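Local atomic coordinates of tryptophan halogenase (Shewanella frigidimarina, PDB entry 2PYX), a protein that probably acts as a flavin-dependent halogenase of the tryptophan halogenase family, with predicted sites for FAD and tryptophan. Residues C125-A138 against Q466-P479. Numbering follows the deposited sequence.
Sequences CPYWLPHAEQVSFA and QYVLYGMSFNTQLP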
loop_
_atom_site.group_PDB
_atom_site.type_symbol
_atom_site.label_atom_id
_atom_site.label_comp_id
_atom_site.label_asym_id
_atom_site.label_seq_id
_atom_site.Cartn_x
_atom_site.Cartn_y
_atom_site.Cartn_z
ATOM N N CYS A 125 13.802 -15.984 12.706
ATOM C CA CYS A 125 13.465 -15.095 13.792
ATOM C C CYS A 125 13.774 -15.642 15.196
ATOM O O CYS A 125 14.493 -14.998 15.950
ATOM C CB CYS A 125 12.022 -14.612 13.614
ATOM S SG CYS A 125 11.488 -13.387 14.817
ATOM N N PRO A 126 13.239 -16.819 15.571
ATOM C CA PRO A 126 13.567 -17.297 16.924
ATOM C C PRO A 126 15.058 -17.592 17.156
ATOM O O PRO A 126 15.490 -17.561 18.309
ATOM C CB PRO A 126 12.735 -18.577 17.071
ATOM C CG PRO A 126 12.446 -18.984 15.703
ATOM C CD PRO A 126 12.287 -17.722 14.911
ATOM N N TYR A 127 15.800 -17.875 16.087
ATOM C CA TYR A 127 17.266 -18.055 16.176
ATOM C C TYR A 127 18.018 -16.745 16.350
ATOM O O TYR A 127 19.132 -16.733 16.888
ATOM C CB TYR A 127 17.763 -18.867 14.950
ATOM C CG TYR A 127 17.106 -20.235 14.934
ATOM C CD1 TYR A 127 17.655 -21.320 15.632
ATOM C CD2 TYR A 127 15.874 -20.434 14.307
ATOM C CE1 TYR A 127 16.987 -22.556 15.692
ATOM C CE2 TYR A 127 15.217 -21.678 14.353
ATOM C CZ TYR A 127 15.802 -22.742 15.036
ATOM O OH TYR A 127 15.091 -23.936 15.068
ATOM N N TRP A 128 17.430 -15.643 15.872
ATOM C CA TRP A 128 18.000 -14.332 16.076
ATOM C C TRP A 128 17.770 -13.824 17.508
ATOM O O TRP A 128 18.598 -13.121 18.079
ATOM C CB TRP A 128 17.449 -13.324 15.034
ATOM C CG TRP A 128 17.618 -11.939 15.507
ATOM C CD1 TRP A 128 18.750 -11.179 15.445
ATOM C CD2 TRP A 128 16.662 -11.166 16.220
ATOM N NE1 TRP A 128 18.533 -9.977 16.025
ATOM C CE2 TRP A 128 17.262 -9.950 16.544
ATOM C CE3 TRP A 128 15.344 -11.407 16.636
ATOM C CZ2 TRP A 128 16.588 -8.957 17.247
ATOM C CZ3 TRP A 128 14.684 -10.420 17.307
ATOM C CH2 TRP A 128 15.290 -9.222 17.614
ATOM N N LEU A 129 16.630 -14.184 18.085
ATOM C CA LEU A 129 16.171 -13.587 19.316
ATOM C C LEU A 129 17.225 -13.516 20.445
ATOM O O LEU A 129 17.352 -12.472 21.106
ATOM C CB LEU A 129 14.888 -14.323 19.725
ATOM C CG LEU A 129 13.959 -13.683 20.725
ATOM C CD1 LEU A 129 13.476 -12.328 20.258
ATOM C CD2 LEU A 129 12.803 -14.645 20.982
ATOM N N PRO A 130 17.976 -14.615 20.688
ATOM C CA PRO A 130 19.000 -14.510 21.741
ATOM C C PRO A 130 20.056 -13.432 21.499
ATOM O O PRO A 130 20.769 -13.060 22.433
ATOM C CB PRO A 130 19.663 -15.900 21.745
ATOM C CG PRO A 130 18.686 -16.805 21.086
ATOM C CD PRO A 130 17.967 -15.949 20.064
ATOM N N HIS A 131 20.147 -12.917 20.270
ATOM C CA HIS A 131 21.225 -11.996 19.869
ATOM C C HIS A 131 20.752 -10.562 19.702
ATOM O O HIS A 131 21.470 -9.721 19.175
ATOM C CB HIS A 131 21.847 -12.540 18.590
ATOM C CG HIS A 131 22.271 -13.965 18.723
ATOM N ND1 HIS A 131 23.353 -14.334 19.494
ATOM C CD2 HIS A 131 21.711 -15.115 18.278
ATOM C CE1 HIS A 131 23.455 -15.654 19.489
ATOM N NE2 HIS A 131 22.472 -16.150 18.758
ATOM N N ALA A 132 19.554 -10.280 20.214
ATOM C CA ALA A 132 18.886 -9.001 19.984
ATOM C C ALA A 132 19.652 -7.770 20.466
ATOM O O ALA A 132 19.523 -6.685 19.913
ATOM C CB ALA A 132 17.493 -9.033 20.597
ATOM N N GLU A 133 20.470 -7.945 21.500
ATOM C CA GLU A 133 21.234 -6.849 22.054
ATOM C C GLU A 133 22.504 -6.621 21.268
ATOM O O GLU A 133 23.142 -5.576 21.439
ATOM C CB GLU A 133 21.569 -7.093 23.535
ATOM C CG GLU A 133 20.353 -7.271 24.414
ATOM C CD GLU A 133 19.368 -6.111 24.326
ATOM O OE1 GLU A 133 19.803 -4.939 24.442
ATOM O OE2 GLU A 133 18.157 -6.376 24.133
ATOM N N GLN A 134 22.873 -7.565 20.400
ATOM C CA GLN A 134 24.079 -7.423 19.593
ATOM C C GLN A 134 23.858 -7.008 18.138
ATOM O O GLN A 134 24.721 -6.378 17.536
ATOM C CB GLN A 134 24.884 -8.709 19.629
ATOM C CG GLN A 134 25.613 -8.927 20.977
ATOM C CD GLN A 134 24.702 -9.444 22.085
ATOM O OE1 GLN A 134 23.928 -10.359 21.865
ATOM N NE2 GLN A 134 24.786 -8.847 23.267
ATOM N N VAL A 135 22.714 -7.376 17.558
ATOM C CA VAL A 135 22.439 -7.072 16.166
ATOM C C VAL A 135 20.920 -6.957 15.984
ATOM O O VAL A 135 20.181 -7.675 16.639
ATOM C CB VAL A 135 23.012 -8.181 15.243
ATOM C CG1 VAL A 135 22.365 -9.538 15.491
ATOM C CG2 VAL A 135 22.951 -7.792 13.769
ATOM N N SER A 136 20.493 -6.048 15.110
ATOM C CA SER A 136 19.063 -5.889 14.823
ATOM C C SER A 136 18.549 -7.074 14.072
ATOM O O SER A 136 19.261 -7.725 13.320
ATOM C CB SER A 136 18.777 -4.619 14.040
ATOM O OG SER A 136 19.324 -4.653 12.739
ATOM N N PHE A 137 17.263 -7.366 14.256
ATOM C CA PHE A 137 16.625 -8.386 13.470
ATOM C C PHE A 137 16.830 -8.140 11.972
ATOM O O PHE A 137 17.245 -9.030 11.241
ATOM C CB PHE A 137 15.135 -8.437 13.836
ATOM C CG PHE A 137 14.334 -9.422 13.029
ATOM C CD1 PHE A 137 14.635 -10.778 13.015
ATOM C CD2 PHE A 137 13.273 -8.983 12.259
ATOM C CE1 PHE A 137 13.877 -11.670 12.257
ATOM C CE2 PHE A 137 12.503 -9.856 11.527
ATOM C CZ PHE A 137 12.810 -11.195 11.496
ATOM N N ALA A 138 16.561 -6.939 11.504
ATOM C CA ALA A 138 16.654 -6.681 10.068
ATOM C C ALA A 138 18.080 -6.850 9.539
ATOM O O ALA A 138 18.284 -7.462 8.488
ATOM C CB ALA A 138 16.135 -5.318 9.709
ATOM N N GLN A 466 7.100 -9.631 12.325
ATOM C CA GLN A 466 8.403 -9.770 12.973
ATOM C C GLN A 466 9.241 -8.509 12.829
ATOM O O GLN A 466 9.866 -8.046 13.783
ATOM C CB GLN A 466 9.163 -10.949 12.352
ATOM C CG GLN A 466 8.455 -12.294 12.548
ATOM C CD GLN A 466 9.089 -13.430 11.763
ATOM O OE1 GLN A 466 9.883 -13.199 10.832
ATOM N NE2 GLN A 466 8.774 -14.672 12.168
ATOM N N TYR A 467 9.260 -7.942 11.634
ATOM C CA TYR A 467 10.102 -6.764 11.400
ATOM C C TYR A 467 9.670 -5.598 12.284
ATOM O O TYR A 467 10.506 -4.865 12.798
ATOM C CB TYR A 467 10.051 -6.316 9.957
ATOM C CG TYR A 467 10.863 -7.124 9.011
ATOM C CD1 TYR A 467 12.244 -7.302 9.208
ATOM C CD2 TYR A 467 10.298 -7.644 7.863
ATOM C CE1 TYR A 467 13.020 -8.028 8.261
ATOM C CE2 TYR A 467 11.100 -8.354 6.902
ATOM C CZ TYR A 467 12.443 -8.546 7.133
ATOM O OH TYR A 467 13.208 -9.230 6.181
ATOM N N VAL A 468 8.359 -5.386 12.421
ATOM C CA VAL A 468 7.864 -4.304 13.266
ATOM C C VAL A 468 8.057 -4.643 14.739
ATOM O O VAL A 468 8.602 -3.830 15.505
ATOM C CB VAL A 468 6.399 -3.936 12.931
ATOM C CG1 VAL A 468 5.838 -2.928 13.964
ATOM C CG2 VAL A 468 6.328 -3.332 11.537
ATOM N N LEU A 469 7.618 -5.820 15.168
ATOM C CA LEU A 469 7.691 -6.187 16.575
ATOM C C LEU A 469 9.120 -6.055 17.094
ATOM O O LEU A 469 9.363 -5.465 18.143
ATOM C CB LEU A 469 7.173 -7.615 16.764
ATOM C CG LEU A 469 6.852 -8.099 18.162
ATOM C CD1 LEU A 469 5.680 -7.356 18.771
ATOM C CD2 LEU A 469 6.520 -9.576 18.173
ATOM N N TYR A 470 10.060 -6.658 16.378
ATOM C CA TYR A 470 11.450 -6.683 16.822
ATOM C C TYR A 470 12.224 -5.456 16.390
ATOM O O TYR A 470 13.225 -5.099 17.029
ATOM C CB TYR A 470 12.123 -7.985 16.428
ATOM C CG TYR A 470 11.402 -9.157 17.073
ATOM C CD1 TYR A 470 11.216 -9.245 18.463
ATOM C CD2 TYR A 470 10.777 -10.121 16.288
ATOM C CE1 TYR A 470 10.481 -10.245 19.045
ATOM C CE2 TYR A 470 10.046 -11.158 16.889
ATOM C CZ TYR A 470 9.891 -11.230 18.241
ATOM O OH TYR A 470 9.146 -12.227 18.822
ATOM N N GLY A 471 11.789 -4.772 15.339
ATOM C CA GLY A 471 12.310 -3.447 15.064
ATOM C C GLY A 471 12.146 -2.523 16.255
ATOM O O GLY A 471 13.033 -1.680 16.534
HETATM N N MSE A 472 11.028 -2.656 16.939
HETATM C CA MSE A 472 10.694 -1.829 18.078
HETATM C C MSE A 472 11.065 -2.452 19.415
HETATM O O MSE A 472 10.570 -2.050 20.464
HETATM C CB MSE A 472 9.209 -1.436 18.004
HETATM C CG MSE A 472 8.894 -0.695 16.748
HETATM SE SE MSE A 472 7.037 -0.002 16.738
HETATM C CE MSE A 472 7.221 1.338 18.253
ATOM N N SER A 473 11.960 -3.442 19.395
ATOM C CA SER A 473 12.591 -3.973 20.610
ATOM C C SER A 473 11.656 -4.691 21.565
ATOM O O SER A 473 11.921 -4.793 22.769
ATOM C CB SER A 473 13.348 -2.872 21.341
ATOM O OG SER A 473 14.334 -2.354 20.473
ATOM N N PHE A 474 10.576 -5.254 21.018
ATOM C CA PHE A 474 9.665 -6.036 21.846
ATOM C C PHE A 474 10.350 -7.289 22.376
ATOM O O PHE A 474 11.106 -7.930 21.640
ATOM C CB PHE A 474 8.467 -6.416 20.989
ATOM C CG PHE A 474 7.349 -7.109 21.733
ATOM C CD1 PHE A 474 6.278 -6.403 22.221
ATOM C CD2 PHE A 474 7.316 -8.514 21.834
ATOM C CE1 PHE A 474 5.211 -7.048 22.816
ATOM C CE2 PHE A 474 6.263 -9.132 22.439
ATOM C CZ PHE A 474 5.215 -8.420 22.928
ATOM N N ASN A 475 10.110 -7.626 23.634
ATOM C CA ASN A 475 10.744 -8.800 24.242
ATOM C C ASN A 475 9.886 -10.053 24.143
ATOM O O ASN A 475 8.721 -10.038 24.536
ATOM C CB ASN A 475 11.061 -8.530 25.710
ATOM C CG ASN A 475 12.164 -7.511 25.896
ATOM O OD1 ASN A 475 12.011 -6.583 26.674
ATOM N ND2 ASN A 475 13.290 -7.697 25.220
ATOM N N THR A 476 10.503 -11.126 23.634
ATOM C CA THR A 476 9.871 -12.435 23.518
ATOM C C THR A 476 10.747 -13.415 24.288
ATOM O O THR A 476 11.982 -13.394 24.153
ATOM C CB THR A 476 9.746 -12.858 22.063
ATOM O OG1 THR A 476 8.849 -11.960 21.402
ATOM C CG2 THR A 476 9.233 -14.238 21.910
ATOM N N GLN A 477 10.107 -14.241 25.106
ATOM C CA GLN A 477 10.788 -15.300 25.853
ATOM C C GLN A 477 11.585 -16.188 24.920
ATOM O O GLN A 477 11.083 -16.604 23.861
ATOM C CB GLN A 477 9.751 -16.115 26.641
ATOM C CG GLN A 477 10.288 -17.199 27.578
ATOM C CD GLN A 477 9.254 -17.636 28.556
ATOM O OE1 GLN A 477 8.325 -18.341 28.204
ATOM N NE2 GLN A 477 9.392 -17.207 29.808
ATOM N N LEU A 478 12.828 -16.496 25.280
ATOM C CA LEU A 478 13.663 -17.326 24.394
ATOM C C LEU A 478 13.162 -18.762 24.318
ATOM O O LEU A 478 12.737 -19.329 25.324
ATOM C CB LEU A 478 15.115 -17.325 24.857
ATOM C CG LEU A 478 15.824 -15.996 25.012
ATOM C CD1 LEU A 478 17.286 -16.295 25.303
ATOM C CD2 LEU A 478 15.705 -15.167 23.767
ATOM N N PRO A 479 13.187 -19.347 23.109
ATOM C CA PRO A 479 12.941 -20.782 22.947
ATOM C C PRO A 479 13.895 -21.599 23.796
ATOM O O PRO A 479 15.051 -21.208 23.980
ATOM C CB PRO A 479 13.258 -21.031 21.477
ATOM C CG PRO A 479 13.067 -19.736 20.833
ATOM C CD PRO A 479 13.425 -18.679 21.813
HETATM O O HOH W 1 15.690 -5.222 15.700
#
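Thr-476 OG1 is gripped twice: it takes the phenolic proton of Tyr-470 OH at 2.6 Å and is also hydrogen-bonded to Trp-443 O. The bond from Tyr-470 ties the ring to the loop after helix 462-471, with OG1 lying near the ring plane; this should restrict the tilt of the phenol. Cys-125, Trp-128 and Leu-129 pack around the ring so placed. Cys-125 SG comes to 3.4 Å from Tyr-470 CE2, an oblique sulfur-aromatic contact, while the six-membered ring of Trp-128 sets CZ3 3.5 Å from Tyr-470 CG, the two planes inclined at 57°. Trp-128 is itself steadied by its indole N-H, which points almost straight at Val-135 O (NE1 to O 2.9 Å) and approaches from above that carbonyl plane.

In the conformer described, one of two modelled, Leu-129 has CG anti to the backbone N (chi1 -162°) and forks into 466-479: CD1 reaches Tyr-470 CE1, and CD2 lies against CB and the backbone O of Thr-476. Leu-478 CD2 closes over Leu-129 CG at 3.8 Å, and Pro-479 CG rests on Pro-126 CB, on the more solvent-exposed side.

At the other end, Phe-137 lays CE2 3.5 Å from Tyr-467 CD1 and sets CZ beside the amide oxygen of Gln-466, ring and amide planes nearly perpendicular. Gln-466 NE2 is held by Pro-448 O and Asp-123 OD2, and Tyr-467 OH by Ser-114 O; the Tyr-467 side chain lies about 8 Å from that of Glu-361, in a neighbouring predicted tryptophan site. A water bridges Phe-137 N and Tyr-470 O. Helix 462-471 ends in a Schellman motif (Phe-474 N to Leu-469 O, Ser-473 N to Tyr-470 O), and the short helices 125-128 and 137-141, with their connecting loop, pack on this end and the loop after it through mostly apolar contacts.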